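Phosphate-binding protein PstS 2 (Streptococcus pneumoniae, PDB 4H1X) probably serves as the solute-binding component of the PstSACB ABC transporter, capturing phosphate for import into the cell. Local coordinates at residues R104-I108 with S165-M170; Y149-S155 with Y177-E183; G156-G162 with T185-N191. All coordinates share one frame. Residue numbers count along the deposited sequence, not the author numbering.

Interaction 1: R104-I108 with S165-M170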
loop_
_atom_site.group_PDB
_atom_site.type_symbol
_atom_site.label_atom_id
_atom_site.label_comp_id
_atom_site.label_asym_id
_atom_site.label_seq_id
_atom_site.Cartn_x
_atom_site.Cartn_y
_atom_site.Cartn_z
ATOM N N ARG A 104 2.623 5.131 -0.297
ATOM C CA ARG A 104 1.812 5.192 -1.492
ATOM C C ARG A 104 0.365 5.381 -1.091
ATOM O O ARG A 104 -0.058 4.895 -0.027
ATOM C CB ARG A 104 1.976 3.920 -2.349
ATOM C CG ARG A 104 1.690 2.643 -1.562
ATOM C CD ARG A 104 1.596 1.425 -2.429
ATOM N NE ARG A 104 1.414 0.232 -1.607
ATOM C CZ ARG A 104 1.115 -0.965 -2.087
ATOM N NH1 ARG A 104 0.959 -1.144 -3.393
ATOM N NH2 ARG A 104 0.940 -1.987 -1.265
ATOM N N PRO A 105 -0.424 6.034 -1.957
ATOM C CA PRO A 105 -1.846 6.180 -1.644
ATOM C C PRO A 105 -2.635 4.952 -2.069
ATOM O O PRO A 105 -2.257 4.264 -3.041
ATOM C CB PRO A 105 -2.252 7.393 -2.485
ATOM C CG PRO A 105 -1.365 7.303 -3.720
ATOM C CD PRO A 105 -0.066 6.682 -3.244
ATOM N N PHE A 106 -3.744 4.689 -1.360
ATOM C CA PHE A 106 -4.747 3.735 -1.797
ATOM C C PHE A 106 -5.897 4.583 -2.300
ATOM O O PHE A 106 -6.624 5.196 -1.499
ATOM C CB PHE A 106 -5.190 2.771 -0.703
ATOM C CG PHE A 106 -4.254 1.643 -0.333
ATOM C CD1 PHE A 106 -3.001 1.524 -0.938
ATOM C CD2 PHE A 106 -4.660 0.650 0.554
ATOM C CE1 PHE A 106 -2.161 0.439 -0.639
ATOM C CE2 PHE A 106 -3.816 -0.431 0.854
ATOM C CZ PHE A 106 -2.562 -0.511 0.276
ATOM N N ASN A 107 -5.939 4.760 -3.621
ATOM C CA ASN A 107 -6.966 5.550 -4.269
ATOM C C ASN A 107 -8.129 4.697 -4.733
ATOM O O ASN A 107 -7.941 3.578 -5.222
ATOM C CB ASN A 107 -6.379 6.262 -5.503
ATOM C CG ASN A 107 -5.501 7.428 -5.147
ATOM O OD1 ASN A 107 -5.828 8.234 -4.278
ATOM N ND2 ASN A 107 -4.370 7.537 -5.799
ATOM N N ILE A 108 -9.308 5.283 -4.643
ATOM C CA ILE A 108 -10.539 4.814 -5.271
ATOM C C ILE A 108 -10.818 5.830 -6.390
ATOM O O ILE A 108 -10.473 7.024 -6.258
ATOM C CB ILE A 108 -11.731 4.637 -4.306
ATOM C CG1 ILE A 108 -12.087 5.971 -3.579
ATOM C CG2 ILE A 108 -11.468 3.476 -3.347
ATOM C CD1 ILE A 108 -13.378 5.999 -2.881
ATOM N N SER A 165 -3.397 -4.672 -3.928
ATOM C CA SER A 165 -2.963 -4.074 -2.659
ATOM C C SER A 165 -4.113 -3.434 -1.884
ATOM O O SER A 165 -4.071 -3.388 -0.650
ATOM C CB SER A 165 -1.887 -3.015 -2.901
ATOM O OG SER A 165 -0.716 -3.626 -3.422
ATOM N N VAL A 166 -5.128 -2.927 -2.599
ATOM C CA VAL A 166 -6.255 -2.258 -1.932
ATOM C C VAL A 166 -7.381 -3.242 -1.593
ATOM O O VAL A 166 -8.247 -2.901 -0.781
ATOM C CB VAL A 166 -6.791 -1.105 -2.824
ATOM C CG1 VAL A 166 -7.805 -0.226 -2.065
ATOM C CG2 VAL A 166 -5.647 -0.259 -3.376
ATOM N N SER A 167 -7.368 -4.446 -2.198
ATOM C CA SER A 167 -8.430 -5.455 -2.049
ATOM C C SER A 167 -8.783 -5.813 -0.608
ATOM O O SER A 167 -9.970 -5.844 -0.276
ATOM C CB SER A 167 -8.067 -6.726 -2.805
ATOM O OG SER A 167 -7.969 -6.433 -4.186
ATOM N N SER A 168 -7.772 -6.110 0.244
ATOM C CA SER A 168 -8.036 -6.511 1.628
ATOM C C SER A 168 -8.781 -5.414 2.375
ATOM O O SER A 168 -9.798 -5.707 3.000
ATOM C CB SER A 168 -6.755 -6.889 2.366
ATOM O OG SER A 168 -7.119 -7.387 3.642
ATOM N N LEU A 169 -8.307 -4.160 2.256
ATOM C CA LEU A 169 -8.936 -3.021 2.911
ATOM C C LEU A 169 -10.357 -2.791 2.368
ATOM O O LEU A 169 -11.277 -2.523 3.155
ATOM C CB LEU A 169 -8.093 -1.754 2.756
ATOM C CG LEU A 169 -8.727 -0.487 3.386
ATOM C CD1 LEU A 169 -8.987 -0.669 4.907
ATOM C CD2 LEU A 169 -7.877 0.736 3.122
HETATM N N MSE A 170 -10.539 -2.909 1.037
HETATM C CA MSE A 170 -11.853 -2.757 0.412
HETATM C C MSE A 170 -12.820 -3.797 0.979
HETATM O O MSE A 170 -13.969 -3.457 1.263
HETATM C CB MSE A 170 -11.728 -2.885 -1.113
HETATM C CG MSE A 170 -12.994 -2.546 -1.839
HETATM SE SE MSE A 170 -13.698 -0.763 -1.280
HETATM C CE MSE A 170 -12.359 0.340 -1.722
#
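Phe106 spreads its ring against helix 164-180, with Val166 CG2 over one face as a CH-pi contact, 4.1 Å from the ring centroid; the shortest distance in this pair is 3.8 Å, between Phe106 CG and Val166 CG2. At the ring edge, Leu169 CD2 sits 4.1 Å from Phe106 CD2. A flat aromatic suits this place because it fills the gap between a strand and a helix whose axes are 9.3 Å apart and cross at -63°. One turn along the helix, the selenomethionine Met170 bends back through two p torsions, so that its CE reaches Ile108 CG2 at 3.6 Å; a long, flexible side chain can close a distance that a shorter one could not. At the other end the chemistry turns polar: Arg104 NH1 donates to Ser165 OG at 3.0 Å, near the guanidinium plane, while Arg104 NE is held in a salt bridge by Asp230. Ser165 OG also makes a weak hydrogen bond to a citrate, probably from the crystallisation liquor. Apolar packing thus joins the helix start to the strand, and the citrate may mark a polar pocket beside Ser165, possibly the anion site expected in a phosphate-binding protein.

Interaction 2: Y149-S155 with Y177-E183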
loop_
_atom_site.group_PDB
_atom_site.type_symbol
_atom_site.label_atom_id
_atom_site.label_comp_id
_atom_site.label_asym_id
_atom_site.label_seq_id
_atom_site.Cartn_x
_atom_site.Cartn_y
_atom_site.Cartn_z
ATOM N N TYR A 149 -22.548 9.043 8.804
ATOM C CA TYR A 149 -23.253 8.116 7.910
ATOM C C TYR A 149 -24.464 7.501 8.622
ATOM O O TYR A 149 -24.317 6.957 9.720
ATOM C CB TYR A 149 -22.326 6.969 7.413
ATOM C CG TYR A 149 -23.034 6.001 6.483
ATOM C CD1 TYR A 149 -23.154 6.271 5.122
ATOM C CD2 TYR A 149 -23.609 4.829 6.968
ATOM C CE1 TYR A 149 -23.842 5.408 4.267
ATOM C CE2 TYR A 149 -24.317 3.968 6.131
ATOM C CZ TYR A 149 -24.429 4.260 4.778
ATOM O OH TYR A 149 -25.118 3.410 3.956
ATOM N N THR A 150 -25.626 7.490 7.955
ATOM C CA THR A 150 -26.849 6.811 8.408
ATOM C C THR A 150 -27.306 5.903 7.255
ATOM O O THR A 150 -27.443 6.374 6.117
ATOM C CB THR A 150 -27.930 7.811 8.888
ATOM O OG1 THR A 150 -27.445 8.476 10.060
ATOM C CG2 THR A 150 -29.276 7.126 9.202
ATOM N N SER A 151 -27.536 4.607 7.539
ATOM C CA SER A 151 -27.948 3.671 6.477
ATOM C C SER A 151 -29.308 4.017 5.854
ATOM O O SER A 151 -30.235 4.424 6.560
ATOM C CB SER A 151 -27.986 2.235 6.990
ATOM O OG SER A 151 -28.349 1.354 5.938
ATOM N N GLN A 152 -29.409 3.844 4.525
ATOM C CA GLN A 152 -30.645 4.062 3.747
ATOM C C GLN A 152 -31.291 2.696 3.488
ATOM O O GLN A 152 -32.371 2.618 2.887
ATOM C CB GLN A 152 -30.368 4.806 2.409
ATOM C CG GLN A 152 -29.310 5.921 2.492
ATOM C CD GLN A 152 -29.335 6.916 1.350
ATOM O OE1 GLN A 152 -29.487 6.569 0.174
ATOM N NE2 GLN A 152 -29.116 8.187 1.671
ATOM N N HIS A 153 -30.600 1.613 3.961
ATOM C CA HIS A 153 -30.945 0.194 3.812
ATOM C C HIS A 153 -31.213 -0.054 2.336
ATOM O O HIS A 153 -32.317 -0.448 1.933
ATOM C CB HIS A 153 -32.114 -0.207 4.727
ATOM C CG HIS A 153 -31.813 0.028 6.171
ATOM N ND1 HIS A 153 -31.069 -0.881 6.911
ATOM C CD2 HIS A 153 -32.119 1.088 6.956
ATOM C CE1 HIS A 153 -30.966 -0.356 8.123
ATOM N NE2 HIS A 153 -31.588 0.827 8.199
ATOM N N LEU A 154 -30.193 0.279 1.514
ATOM C CA LEU A 154 -30.289 0.194 0.064
ATOM C C LEU A 154 -30.206 -1.217 -0.424
ATOM O O LEU A 154 -29.944 -2.150 0.338
ATOM C CB LEU A 154 -29.222 1.041 -0.637
ATOM C CG LEU A 154 -29.332 2.564 -0.511
ATOM C CD1 LEU A 154 -28.188 3.240 -1.233
ATOM C CD2 LEU A 154 -30.660 3.091 -1.053
ATOM N N SER A 155 -30.491 -1.372 -1.709
ATOM C CA SER A 155 -30.440 -2.654 -2.359
ATOM C C SER A 155 -29.776 -2.458 -3.684
ATOM O O SER A 155 -29.910 -1.403 -4.301
ATOM C CB SER A 155 -31.836 -3.245 -2.519
ATOM O OG SER A 155 -31.740 -4.602 -2.915
ATOM N N TYR A 177 -19.968 -1.891 5.598
ATOM C CA TYR A 177 -21.085 -1.300 4.868
ATOM C C TYR A 177 -22.284 -2.257 4.799
ATOM O O TYR A 177 -23.417 -1.816 4.992
ATOM C CB TYR A 177 -20.657 -0.898 3.453
ATOM C CG TYR A 177 -21.751 -0.208 2.660
ATOM C CD1 TYR A 177 -22.033 1.142 2.853
ATOM C CD2 TYR A 177 -22.451 -0.887 1.664
ATOM C CE1 TYR A 177 -22.973 1.805 2.059
ATOM C CE2 TYR A 177 -23.419 -0.247 0.893
ATOM C CZ TYR A 177 -23.662 1.103 1.084
ATOM O OH TYR A 177 -24.617 1.735 0.336
ATOM N N LYS A 178 -22.029 -3.556 4.515
ATOM C CA LYS A 178 -23.081 -4.578 4.372
ATOM C C LYS A 178 -23.755 -4.881 5.708
ATOM O O LYS A 178 -24.925 -5.247 5.718
ATOM C CB LYS A 178 -22.536 -5.837 3.705
ATOM C CG LYS A 178 -22.216 -5.571 2.217
ATOM C CD LYS A 178 -21.926 -6.820 1.410
ATOM C CE LYS A 178 -20.575 -7.410 1.692
ATOM N NZ LYS A 178 -20.517 -8.828 1.262
ATOM N N LYS A 179 -23.071 -4.618 6.826
ATOM C CA LYS A 179 -23.664 -4.763 8.159
ATOM C C LYS A 179 -24.824 -3.744 8.273
ATOM O O LYS A 179 -25.879 -4.064 8.811
ATOM C CB LYS A 179 -22.587 -4.542 9.246
ATOM C CG LYS A 179 -23.090 -4.893 10.647
ATOM C CD LYS A 179 -22.138 -4.413 11.721
ATOM C CE LYS A 179 -22.607 -4.845 13.091
ATOM N NZ LYS A 179 -21.598 -4.538 14.139
ATOM N N GLU A 180 -24.612 -2.534 7.697
ATOM C CA GLU A 180 -25.590 -1.445 7.697
ATOM C C GLU A 180 -26.591 -1.581 6.551
ATOM O O GLU A 180 -27.696 -1.064 6.650
ATOM C CB GLU A 180 -24.875 -0.078 7.590
ATOM C CG GLU A 180 -24.020 0.294 8.798
ATOM C CD GLU A 180 -24.726 0.749 10.065
ATOM O OE1 GLU A 180 -25.958 0.975 10.032
ATOM O OE2 GLU A 180 -24.029 0.912 11.091
ATOM N N ASN A 181 -26.191 -2.238 5.450
ATOM C CA ASN A 181 -27.001 -2.415 4.242
ATOM C C ASN A 181 -27.033 -3.895 3.838
ATOM O O ASN A 181 -26.377 -4.284 2.861
ATOM C CB ASN A 181 -26.398 -1.549 3.127
ATOM C CG ASN A 181 -26.459 -0.070 3.427
ATOM O OD1 ASN A 181 -27.499 0.568 3.278
ATOM N ND2 ASN A 181 -25.359 0.490 3.889
ATOM N N PRO A 182 -27.794 -4.744 4.582
ATOM C CA PRO A 182 -27.769 -6.194 4.307
ATOM C C PRO A 182 -28.237 -6.638 2.915
ATOM O O PRO A 182 -27.874 -7.755 2.520
ATOM C CB PRO A 182 -28.691 -6.786 5.391
ATOM C CG PRO A 182 -29.493 -5.645 5.896
ATOM C CD PRO A 182 -28.582 -4.458 5.798
ATOM N N GLU A 183 -29.007 -5.816 2.181
ATOM C CA GLU A 183 -29.481 -6.212 0.840
ATOM C C GLU A 183 -28.606 -5.649 -0.298
ATOM O O GLU A 183 -29.036 -5.609 -1.458
ATOM C CB GLU A 183 -30.951 -5.831 0.659
ATOM C CG GLU A 183 -31.804 -6.703 1.571
ATOM C CD GLU A 183 -33.310 -6.586 1.461
ATOM O OE1 GLU A 183 -33.831 -5.446 1.482
ATOM O OE2 GLU A 183 -33.976 -7.646 1.439
HETATM O O HOH W 1 -27.082 3.421 10.093
HETATM O O HOH W 2 -27.711 2.923 2.618
HETATM O O HOH W 3 -29.996 -3.071 2.813
#
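Tyr149, at the start of 149-155, turns its ring toward helix 164-180, where its CZ packs 3.9 Å from Tyr177 CE1. Its OH accepts a hydrogen bond from Asn181 ND2 at 2.9 Å and also pairs with Asp120 of helix 116-126, which binds Tyr177 OH too, so both phenols are satisfied at their buried ends. Ser151 follows, its OG 2.6 Å from Glu180 O and 2.9 Å from Asn181 OD1; both acceptors lie within reach of the one hydroxyl proton. Its backbone N is linked to Glu180 OE1 through water 1. At Gln152 the side chain stays clear, but water 2 joins Gln152 N to Asn181 OD1. His153 takes positive phi and psi (51/57), turning the chain so that Leu154 N can donate to Asn181 OD1 at 3.2 Å. Leu154 gives its side chain to the apolar side, touching Leu117 and Val184, while its carbonyl is bridged by water 3 to Glu183 N. Ser155 closes the walk: its OG donates to Glu183 O at 3.2 Å. Asparagine suits position 181 because its amide both gives and takes. Besides serving Tyr149, Asn181 ND2 donates to Tyr177 O, in the last turn of the preceding helix, at 3.2 Å; OD1 receives Leu154 N and water 2, with Ser151 OG also close by. With no regular secondary structure across most of this contact, Asn181 and three bridging waters satisfy polar groups of the loop.

Interaction 3: G156-G162 with T185-N191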
loop_
_atom_site.group_PDB
_atom_site.type_symbol
_atom_site.label_atom_id
_atom_site.label_comp_id
_atom_site.label_asym_id
_atom_site.label_seq_id
_atom_site.Cartn_x
_atom_site.Cartn_y
_atom_site.Cartn_z
ATOM N N GLY A 156 -29.089 -3.483 -4.127
ATOM C CA GLY A 156 -28.414 -3.434 -5.404
ATOM C C GLY A 156 -27.051 -4.064 -5.305
ATOM O O GLY A 156 -26.677 -4.588 -4.255
ATOM N N LYS A 157 -26.318 -4.008 -6.413
ATOM C CA LYS A 157 -24.989 -4.600 -6.508
ATOM C C LYS A 157 -23.961 -3.549 -6.889
ATOM O O LYS A 157 -24.236 -2.667 -7.707
ATOM C CB LYS A 157 -24.977 -5.759 -7.529
ATOM C CG LYS A 157 -23.632 -6.504 -7.645
ATOM C CD LYS A 157 -23.485 -7.260 -8.961
ATOM C CE LYS A 157 -22.158 -6.992 -9.645
ATOM N NZ LYS A 157 -22.232 -5.828 -10.578
ATOM N N LEU A 158 -22.758 -3.681 -6.318
ATOM C CA LEU A 158 -21.629 -2.834 -6.615
ATOM C C LEU A 158 -20.489 -3.686 -7.080
ATOM O O LEU A 158 -20.254 -4.777 -6.522
ATOM C CB LEU A 158 -21.171 -2.024 -5.399
ATOM C CG LEU A 158 -21.954 -0.772 -5.109
ATOM C CD1 LEU A 158 -21.480 -0.162 -3.812
ATOM C CD2 LEU A 158 -21.820 0.230 -6.254
ATOM N N SER A 159 -19.784 -3.204 -8.102
ATOM C CA SER A 159 -18.586 -3.880 -8.601
ATOM C C SER A 159 -17.405 -2.965 -8.350
ATOM O O SER A 159 -17.388 -1.818 -8.832
ATOM C CB SER A 159 -18.722 -4.221 -10.082
ATOM O OG SER A 159 -17.510 -4.803 -10.540
ATOM N N VAL A 160 -16.439 -3.448 -7.572
ATOM C CA VAL A 160 -15.234 -2.682 -7.211
ATOM C C VAL A 160 -14.042 -3.451 -7.786
ATOM O O VAL A 160 -13.893 -4.642 -7.510
ATOM C CB VAL A 160 -15.119 -2.410 -5.684
ATOM C CG1 VAL A 160 -13.915 -1.516 -5.409
ATOM C CG2 VAL A 160 -16.396 -1.754 -5.130
ATOM N N VAL A 161 -13.252 -2.817 -8.665
ATOM C CA VAL A 161 -12.206 -3.528 -9.390
ATOM C C VAL A 161 -10.865 -2.836 -9.335
ATOM O O VAL A 161 -10.826 -1.617 -9.489
ATOM C CB VAL A 161 -12.648 -3.649 -10.888
ATOM C CG1 VAL A 161 -11.557 -4.284 -11.754
ATOM C CG2 VAL A 161 -13.989 -4.403 -11.029
ATOM N N GLY A 162 -9.775 -3.612 -9.246
ATOM C CA GLY A 162 -8.462 -2.991 -9.357
ATOM C C GLY A 162 -7.320 -3.605 -8.595
ATOM O O GLY A 162 -7.254 -4.826 -8.416
ATOM N N THR A 185 -25.036 -6.131 -2.377
ATOM C CA THR A 185 -23.959 -7.086 -2.619
ATOM C C THR A 185 -22.769 -6.316 -3.199
ATOM O O THR A 185 -22.950 -5.433 -4.030
ATOM C CB THR A 185 -24.395 -8.264 -3.492
ATOM O OG1 THR A 185 -24.909 -7.783 -4.719
ATOM C CG2 THR A 185 -25.434 -9.134 -2.823
ATOM N N ILE A 186 -21.570 -6.613 -2.726
ATOM C CA ILE A 186 -20.379 -5.917 -3.231
ATOM C C ILE A 186 -19.402 -6.978 -3.730
ATOM O O ILE A 186 -18.956 -7.795 -2.935
ATOM C CB ILE A 186 -19.729 -4.955 -2.179
ATOM C CG1 ILE A 186 -20.713 -3.809 -1.741
ATOM C CG2 ILE A 186 -18.427 -4.366 -2.757
ATOM C CD1 ILE A 186 -20.244 -2.927 -0.523
ATOM N N ASP A 187 -19.090 -6.970 -5.031
ATOM C CA ASP A 187 -18.107 -7.851 -5.656
ATOM C C ASP A 187 -16.791 -7.082 -5.762
ATOM O O ASP A 187 -16.778 -5.933 -6.242
ATOM C CB ASP A 187 -18.546 -8.277 -7.065
ATOM C CG ASP A 187 -19.693 -9.268 -7.204
ATOM O OD1 ASP A 187 -20.276 -9.654 -6.172
ATOM O OD2 ASP A 187 -20.001 -9.654 -8.345
ATOM N N ILE A 188 -15.704 -7.683 -5.312
ATOM C CA ILE A 188 -14.424 -7.006 -5.392
ATOM C C ILE A 188 -13.525 -7.841 -6.286
ATOM O O ILE A 188 -13.223 -8.988 -5.938
ATOM C CB ILE A 188 -13.823 -6.791 -3.983
ATOM C CG1 ILE A 188 -14.765 -5.915 -3.111
ATOM C CG2 ILE A 188 -12.406 -6.200 -4.107
ATOM C CD1 ILE A 188 -14.547 -5.966 -1.617
ATOM N N THR A 189 -13.075 -7.262 -7.399
ATOM C CA THR A 189 -12.214 -7.964 -8.333
ATOM C C THR A 189 -10.807 -7.432 -8.226
ATOM O O THR A 189 -10.585 -6.230 -8.428
ATOM C CB THR A 189 -12.756 -7.832 -9.759
ATOM O OG1 THR A 189 -14.060 -8.403 -9.816
ATOM C CG2 THR A 189 -11.846 -8.501 -10.790
ATOM N N SER A 190 -9.862 -8.323 -7.910
ATOM C CA SER A 190 -8.451 -7.985 -7.830
ATOM C C SER A 190 -7.783 -8.321 -9.151
ATOM O O SER A 190 -7.851 -9.467 -9.596
ATOM C CB SER A 190 -7.772 -8.779 -6.716
ATOM O OG SER A 190 -8.368 -8.515 -5.464
ATOM N N ASN A 191 -7.157 -7.334 -9.781
ATOM C CA ASN A 191 -6.399 -7.580 -11.011
ATOM C C ASN A 191 -5.174 -6.643 -11.019
ATOM O O ASN A 191 -4.045 -7.111 -10.840
ATOM C CB ASN A 191 -7.274 -7.502 -12.274
ATOM C CG ASN A 191 -8.325 -6.412 -12.317
ATOM O OD1 ASN A 191 -8.190 -5.349 -11.699
ATOM N ND2 ASN A 191 -9.373 -6.643 -13.084
HETATM O O HOH W 4 -16.262 -6.899 -9.370
#
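Seven backbone hydrogen bonds, from Thr185 N to Gly156 O through to Asn191 N to Gly162 O, hold these strands parallel. On one face, Leu158, Val160, Ile186 and Ile188 are branched and apolar, apt for a covered sheet: both isoleucines adopt m, t, and Val160 CG2 meets Ile186 CG2 at 4.1 Å. The other face is mostly polar, although the buried Val161 lies on it. Thr185 in p brings its OG1 to 3.4 Å from Lys157 CG, and Lys157, with chi1 and chi2 t and an off-well chi3 of 131°, places its CE 3.7 Å from Asp187 OD2 in this conformer. Ser159 in t and Thr189 in m aim their hydroxyls at water 4, each OG or OG1 2.7 Å from it. Asn191 in p curls inward, ND2 reaching Val161 CG1 at 3.5 Å. Gly156 and Gly162 have backbone angles at which a side chain would clash with the preceding carbonyl. With helix 164-180 packed over the apolar face, this is a beta-alpha-beta crossover, the repeating unit of periplasmic binding protein lobes.

In the fold
All three contacts draw on the unit of strand 155-162, helix 164-180 and strand 183-190. Interaction 1 is the buried one, close to the centre of the chain, where the start of the helix meets strand 103-110. Interaction 2, its centre about 22 Å away from that of interaction 1 at the far end of the same helix, is partly exposed, so water and side-chain hydrogen bonds replace most apolar packing. Interaction 3 is carried by backbone bonds, with one apolar face and one largely polar, partly hydrated face. Its apolar face meets the others, Met170 CG 3.8 Å from Ile188 CD1 and Tyr177 CD2 3.7 Å from Ile186 CD1, and Ser167 OG probably hydrogen-bonds Ser190 OG at 2.5 Å.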